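Local coordinates for EAL domain protein (PDB 6IJ2) that probably hydrolyses cyclic dinucleotides such as c-di-GMP and cGAMP as a metal-dependent EAL phosphodiesterase, and here holds the product 5'-pGpG, at residues A[22-34]-A[70-83]. The protein carries 1 engineered substitution. Numbering follows the deposited sequence.
Sequences LDFDFTMAFQPIV and LFDQMCRVKAIALA. With nucleotides of chain B.
Beside the bound dinucleotide, in the wall of the pocket that holds it, Phe26, Met28 and Phe30 of segment 22-34 pack on helix 70-83. The ring of Phe26 lies between two side chains of the helix. Lys78 crosses one face, with CE 4.0 Å from the centroid of the Phe26 ring in a CH-pi contact. Phe71 CE1 lies over the opposite face near the ring's rim, and the two rings meet obliquely, their planes at 48°. Phe26 CG sits between its backbone N and carbonyl carbon (chi1 58°), and with CB already pointing at the helix this sets the ring between Lys78 and Phe71. Cys75 SG approaches the same ring obliquely, 3.8 Å from Phe26 CE2.

From CE the Lys78 chain lifts off the ring, bent at its last torsion, and holds NZ high over its centre. Its NZ forms a salt bridge of 3.1 Å with Asp25 OD1, on the syn side, somewhat out of the carboxylate plane. A weak hydrogen bond from NZ to Phe26 O gives the ammonium a second acceptor.

The strand belongs to the barrel of the EAL domain, a modified TIM barrel in which this first strand runs antiparallel to the next, 41-49. Helix 70-83 packs against the strand at -57°, and their axes approach to 7.9 Å. Met28 bends at chi2 and lays CE 3.5 Å from Cys75 O. Both Met28 and Cys75 also pack on a guanine base of the bound RNA. Farther along, Phe30 turns the edge of its ring to Leu82, with CZ 3.7 Å from Leu82 CB. Leu82 CD1 reaches Met28 CB and also Thr27 OG1, whose hydrogen bond goes to Glu245. Gln31, which does not touch the helix, has NE2 3.1 Å from N7 of nucleotide G1 of chain B. At the other end, Leu22 and Met74 meet tip to tip, although Leu22 is poorly ordered.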
loop_
_atom_site.group_PDB
_atom_site.type_symbol
_atom_site.label_atom_id
_atom_site.label_comp_id
_atom_site.label_asym_id
_atom_site.label_seq_id
_atom_site.Cartn_x
_atom_site.Cartn_y
_atom_site.Cartn_z
ATOM N N LEU A 22 21.979 15.463 -21.850
ATOM C CA LEU A 22 20.608 15.925 -21.660
ATOM C C LEU A 22 20.406 17.299 -22.289
ATOM O O LEU A 22 21.338 18.098 -22.349
ATOM C CB LEU A 22 20.257 15.974 -20.170
ATOM C CG LEU A 22 20.328 14.660 -19.390
ATOM C CD1 LEU A 22 20.128 14.902 -17.903
ATOM C CD2 LEU A 22 19.298 13.680 -19.914
ATOM N N ASP A 23 19.187 17.570 -22.756
ATOM C CA ASP A 23 18.855 18.875 -23.318
ATOM C C ASP A 23 18.461 19.890 -22.254
ATOM O O ASP A 23 18.098 21.021 -22.597
ATOM C CB ASP A 23 17.721 18.749 -24.336
ATOM C CG ASP A 23 16.355 18.754 -23.681
ATOM O OD1 ASP A 23 16.095 17.874 -22.834
ATOM O OD2 ASP A 23 15.547 19.651 -24.001
ATOM N N PHE A 24 18.510 19.507 -20.981
ATOM C CA PHE A 24 18.243 20.407 -19.874
ATOM C C PHE A 24 19.281 20.149 -18.794
ATOM O O PHE A 24 19.903 19.086 -18.750
ATOM C CB PHE A 24 16.826 20.213 -19.311
ATOM C CG PHE A 24 16.559 18.817 -18.814
ATOM C CD1 PHE A 24 16.106 17.833 -19.679
ATOM C CD2 PHE A 24 16.764 18.488 -17.487
ATOM C CE1 PHE A 24 15.863 16.546 -19.226
ATOM C CE2 PHE A 24 16.521 17.200 -17.027
ATOM C CZ PHE A 24 16.071 16.231 -17.901
ATOM N N ASP A 25 19.471 21.122 -17.933
ATOM C CA ASP A 25 20.370 21.013 -16.788
ATOM C C ASP A 25 19.540 21.273 -15.517
ATOM O O ASP A 25 18.442 21.757 -15.590
ATOM C CB ASP A 25 21.556 21.963 -16.880
ATOM C CG ASP A 25 22.778 21.440 -16.143
ATOM O OD1 ASP A 25 22.790 20.289 -15.720
ATOM O OD2 ASP A 25 23.749 22.173 -15.995
ATOM N N PHE A 26 20.111 20.996 -14.355
ATOM C CA PHE A 26 19.422 21.100 -13.073
ATOM C C PHE A 26 20.471 20.957 -11.981
ATOM O O PHE A 26 21.644 20.694 -12.256
ATOM C CB PHE A 26 18.331 20.032 -12.929
ATOM C CG PHE A 26 18.853 18.634 -13.055
ATOM C CD1 PHE A 26 19.046 18.063 -14.303
ATOM C CD2 PHE A 26 19.167 17.896 -11.929
ATOM C CE1 PHE A 26 19.548 16.783 -14.421
ATOM C CE2 PHE A 26 19.659 16.611 -12.044
ATOM C CZ PHE A 26 19.856 16.058 -13.291
ATOM N N THR A 27 20.040 21.130 -10.739
ATOM C CA THR A 27 20.945 20.962 -9.607
ATOM C C THR A 27 20.133 20.377 -8.457
ATOM O O THR A 27 19.043 19.840 -8.672
ATOM C CB THR A 27 21.649 22.294 -9.273
ATOM O OG1 THR A 27 22.655 22.078 -8.277
ATOM C CG2 THR A 27 20.661 23.333 -8.777
ATOM N N MET A 28 20.658 20.484 -7.238
ATOM C CA MET A 28 20.064 19.833 -6.082
ATOM C C MET A 28 19.800 20.823 -4.961
ATOM O O MET A 28 20.544 21.785 -4.760
ATOM C CB MET A 28 20.954 18.713 -5.540
ATOM C CG MET A 28 21.096 17.519 -6.447
ATOM S SD MET A 28 19.567 16.554 -6.566
ATOM C CE MET A 28 19.885 15.799 -8.156
ATOM N N ALA A 29 18.715 20.563 -4.238
ATOM C CA ALA A 29 18.478 21.083 -2.905
ATOM C C ALA A 29 18.671 19.945 -1.911
ATOM O O ALA A 29 18.713 18.770 -2.285
ATOM C CB ALA A 29 17.070 21.679 -2.774
ATOM N N PHE A 30 18.816 20.301 -0.641
ATOM C CA PHE A 30 19.065 19.323 0.410
ATOM C C PHE A 30 18.161 19.623 1.594
ATOM O O PHE A 30 18.002 20.781 1.990
ATOM C CB PHE A 30 20.561 19.331 0.854
ATOM C CG PHE A 30 21.505 18.939 -0.238
ATOM C CD1 PHE A 30 21.787 17.602 -0.482
ATOM C CD2 PHE A 30 22.072 19.904 -1.058
ATOM C CE1 PHE A 30 22.652 17.237 -1.515
ATOM C CE2 PHE A 30 22.930 19.549 -2.089
ATOM C CZ PHE A 30 23.221 18.213 -2.318
ATOM N N GLN A 31 17.569 18.574 2.163
ATOM C CA GLN A 31 16.707 18.749 3.316
ATOM C C GLN A 31 17.201 17.859 4.447
ATOM O O GLN A 31 17.379 16.644 4.245
ATOM C CB GLN A 31 15.239 18.420 2.989
ATOM C CG GLN A 31 14.327 18.706 4.166
ATOM C CD GLN A 31 12.879 18.393 3.868
ATOM O OE1 GLN A 31 12.585 17.461 3.122
ATOM N NE2 GLN A 31 11.959 19.176 4.448
ATOM N N PRO A 32 17.419 18.403 5.645
ATOM C CA PRO A 32 18.001 17.589 6.723
ATOM C C PRO A 32 17.028 16.577 7.320
ATOM O O PRO A 32 15.811 16.785 7.386
ATOM C CB PRO A 32 18.420 18.631 7.770
ATOM C CG PRO A 32 17.541 19.794 7.526
ATOM C CD PRO A 32 17.286 19.818 6.029
ATOM N N ILE A 33 17.601 15.449 7.731
ATOM C CA ILE A 33 16.944 14.433 8.539
ATOM C C ILE A 33 17.545 14.556 9.928
ATOM O O ILE A 33 18.769 14.519 10.065
ATOM C CB ILE A 33 17.181 13.030 7.952
ATOM C CG1 ILE A 33 16.581 12.940 6.541
ATOM C CG2 ILE A 33 16.614 11.936 8.861
ATOM C CD1 ILE A 33 17.069 11.721 5.748
ATOM N N VAL A 34 16.702 14.709 10.945
ATOM C CA VAL A 34 17.155 15.044 12.293
ATOM C C VAL A 34 16.966 13.827 13.177
ATOM O O VAL A 34 15.922 13.171 13.111
ATOM C CB VAL A 34 16.378 16.248 12.855
ATOM C CG1 VAL A 34 16.824 16.564 14.268
ATOM C CG2 VAL A 34 16.549 17.459 11.964
ATOM N N LEU A 70 20.099 8.257 -18.241
ATOM C CA LEU A 70 21.071 9.343 -18.156
ATOM C C LEU A 70 20.688 10.329 -17.060
ATOM O O LEU A 70 21.554 10.845 -16.343
ATOM C CB LEU A 70 21.176 10.053 -19.508
ATOM C CG LEU A 70 22.491 10.703 -19.963
ATOM C CD1 LEU A 70 22.347 11.220 -21.391
ATOM C CD2 LEU A 70 22.947 11.828 -19.043
ATOM N N PHE A 71 19.389 10.599 -16.916
ATOM C CA PHE A 71 18.932 11.519 -15.881
ATOM C C PHE A 71 19.202 10.962 -14.487
ATOM O O PHE A 71 19.660 11.689 -13.595
ATOM C CB PHE A 71 17.440 11.811 -16.079
ATOM C CG PHE A 71 16.821 12.544 -14.937
ATOM C CD1 PHE A 71 17.056 13.897 -14.763
ATOM C CD2 PHE A 71 16.026 11.879 -14.022
ATOM C CE1 PHE A 71 16.505 14.576 -13.700
ATOM C CE2 PHE A 71 15.474 12.552 -12.961
ATOM C CZ PHE A 71 15.715 13.907 -12.800
ATOM N N ASP A 72 18.936 9.669 -14.289
ATOM C CA ASP A 72 19.189 9.034 -13.000
ATOM C C ASP A 72 20.663 9.135 -12.619
ATOM O O ASP A 72 21.005 9.561 -11.509
ATOM C CB ASP A 72 18.743 7.575 -13.054
ATOM C CG ASP A 72 18.778 6.909 -11.706
ATOM O OD1 ASP A 72 18.072 7.389 -10.794
ATOM O OD2 ASP A 72 19.506 5.904 -11.558
ATOM N N GLN A 73 21.552 8.753 -13.534
ATOM C CA GLN A 73 22.983 8.836 -13.254
ATOM C C GLN A 73 23.407 10.270 -12.958
ATOM O O GLN A 73 24.230 10.508 -12.067
ATOM C CB GLN A 73 23.776 8.261 -14.430
ATOM C CG GLN A 73 23.390 6.832 -14.762
ATOM C CD GLN A 73 24.389 6.137 -15.666
ATOM O OE1 GLN A 73 24.890 5.062 -15.339
ATOM N NE2 GLN A 73 24.675 6.741 -16.816
ATOM N N MET A 74 22.846 11.240 -13.687
ATOM C CA MET A 74 23.178 12.641 -13.446
ATOM C C MET A 74 22.745 13.092 -12.055
ATOM O O MET A 74 23.497 13.790 -11.363
ATOM C CB MET A 74 22.540 13.523 -14.519
ATOM C CG MET A 74 23.320 13.575 -15.821
ATOM S SD MET A 74 24.400 15.016 -15.923
ATOM C CE MET A 74 23.223 16.286 -16.389
ATOM N N CYS A 75 21.532 12.715 -11.632
ATOM C CA CYS A 75 21.076 13.055 -10.282
ATOM C C CYS A 75 22.042 12.550 -9.226
ATOM O O CYS A 75 22.300 13.233 -8.229
ATOM C CB CYS A 75 19.692 12.469 -10.005
ATOM S SG CYS A 75 18.328 13.350 -10.718
ATOM N N ARG A 76 22.557 11.337 -9.412
ATOM C CA ARG A 76 23.450 10.759 -8.419
ATOM C C ARG A 76 24.762 11.522 -8.348
ATOM O O ARG A 76 25.249 11.823 -7.256
ATOM C CB ARG A 76 23.695 9.290 -8.742
ATOM C CG ARG A 76 22.424 8.454 -8.609
ATOM C CD ARG A 76 22.679 7.027 -8.989
ATOM N NE ARG A 76 21.457 6.244 -8.936
ATOM C CZ ARG A 76 21.431 4.927 -8.793
ATOM N NH1 ARG A 76 22.571 4.257 -8.677
ATOM N NH2 ARG A 76 20.270 4.284 -8.753
ATOM N N VAL A 77 25.336 11.863 -9.502
ATOM C CA VAL A 77 26.637 12.520 -9.529
ATOM C C VAL A 77 26.539 13.944 -8.993
ATOM O O VAL A 77 27.416 14.402 -8.247
ATOM C CB VAL A 77 27.214 12.488 -10.955
ATOM C CG1 VAL A 77 28.487 13.305 -11.018
ATOM C CG2 VAL A 77 27.479 11.055 -11.388
ATOM N N LYS A 78 25.491 14.675 -9.379
ATOM C CA LYS A 78 25.325 16.046 -8.899
ATOM C C LYS A 78 25.111 16.082 -7.392
ATOM O O LYS A 78 25.644 16.964 -6.704
ATOM C CB LYS A 78 24.150 16.714 -9.608
ATOM C CG LYS A 78 24.379 17.002 -11.077
ATOM C CD LYS A 78 23.099 17.515 -11.715
ATOM C CE LYS A 78 23.324 17.920 -13.164
ATOM N NZ LYS A 78 24.210 19.108 -13.292
ATOM N N ALA A 79 24.320 15.142 -6.866
ATOM C CA ALA A 79 24.064 15.097 -5.428
ATOM C C ALA A 79 25.342 14.805 -4.656
ATOM O O ALA A 79 25.635 15.452 -3.643
ATOM C CB ALA A 79 23.007 14.040 -5.108
ATOM N N ILE A 80 26.118 13.827 -5.125
ATOM C CA ILE A 80 27.371 13.488 -4.457
ATOM C C ILE A 80 28.367 14.637 -4.568
ATOM O O ILE A 80 29.047 14.985 -3.592
ATOM C CB ILE A 80 27.933 12.174 -5.036
ATOM C CG1 ILE A 80 27.005 11.001 -4.697
ATOM C CG2 ILE A 80 29.372 11.921 -4.556
ATOM C CD1 ILE A 80 27.333 9.731 -5.445
ATOM N N ALA A 81 28.454 15.265 -5.745
ATOM C CA ALA A 81 29.422 16.345 -5.939
ATOM C C ALA A 81 29.090 17.555 -5.076
ATOM O O ALA A 81 29.988 18.162 -4.476
ATOM C CB ALA A 81 29.480 16.743 -7.412
ATOM N N LEU A 82 27.807 17.922 -5.000
ATOM C CA LEU A 82 27.416 19.070 -4.187
ATOM C C LEU A 82 27.591 18.775 -2.709
ATOM O O LEU A 82 28.063 19.630 -1.955
ATOM C CB LEU A 82 25.964 19.456 -4.461
ATOM C CG LEU A 82 25.674 20.679 -5.322
ATOM C CD1 LEU A 82 24.162 20.807 -5.561
ATOM C CD2 LEU A 82 26.234 21.951 -4.703
ATOM N N ALA A 83 27.169 17.587 -2.273
ATOM C CA ALA A 83 27.311 17.235 -0.864
ATOM C C ALA A 83 28.769 17.285 -0.439
ATOM O O ALA A 83 29.095 17.779 0.649
ATOM C CB ALA A 83 26.718 15.850 -0.609
ATOM O OP3 G B 1 8.719 11.430 -0.234
ATOM P P G B 1 9.007 12.044 -1.504
ATOM O OP1 G B 1 10.400 11.957 -1.818
ATOM O OP2 G B 1 8.084 11.467 -2.425
ATOM O "O5'" G B 1 8.574 13.538 -1.272
ATOM C "C5'" G B 1 9.530 14.576 -1.090
ATOM C "C4'" G B 1 8.860 15.921 -1.227
ATOM O "O4'" G B 1 8.288 16.302 0.039
ATOM C "C3'" G B 1 9.758 17.091 -1.646
ATOM O "O3'" G B 1 9.209 17.867 -2.691
ATOM C "C2'" G B 1 9.822 17.947 -0.389
ATOM O "O2'" G B 1 9.923 19.326 -0.594
ATOM C "C1'" G B 1 8.463 17.670 0.230
ATOM N N9 G B 1 8.422 17.945 1.658
ATOM C C8 G B 1 9.438 17.768 2.563
ATOM N N7 G B 1 9.102 18.092 3.778
ATOM C C5 G B 1 7.782 18.497 3.670
ATOM C C6 G B 1 6.879 18.956 4.662
ATOM O O6 G B 1 7.075 19.112 5.859
ATOM N N1 G B 1 5.642 19.271 4.121
ATOM C C2 G B 1 5.312 19.147 2.798
ATOM N N2 G B 1 4.067 19.481 2.474
ATOM N N3 G B 1 6.138 18.706 1.867
ATOM C C4 G B 1 7.347 18.400 2.370
#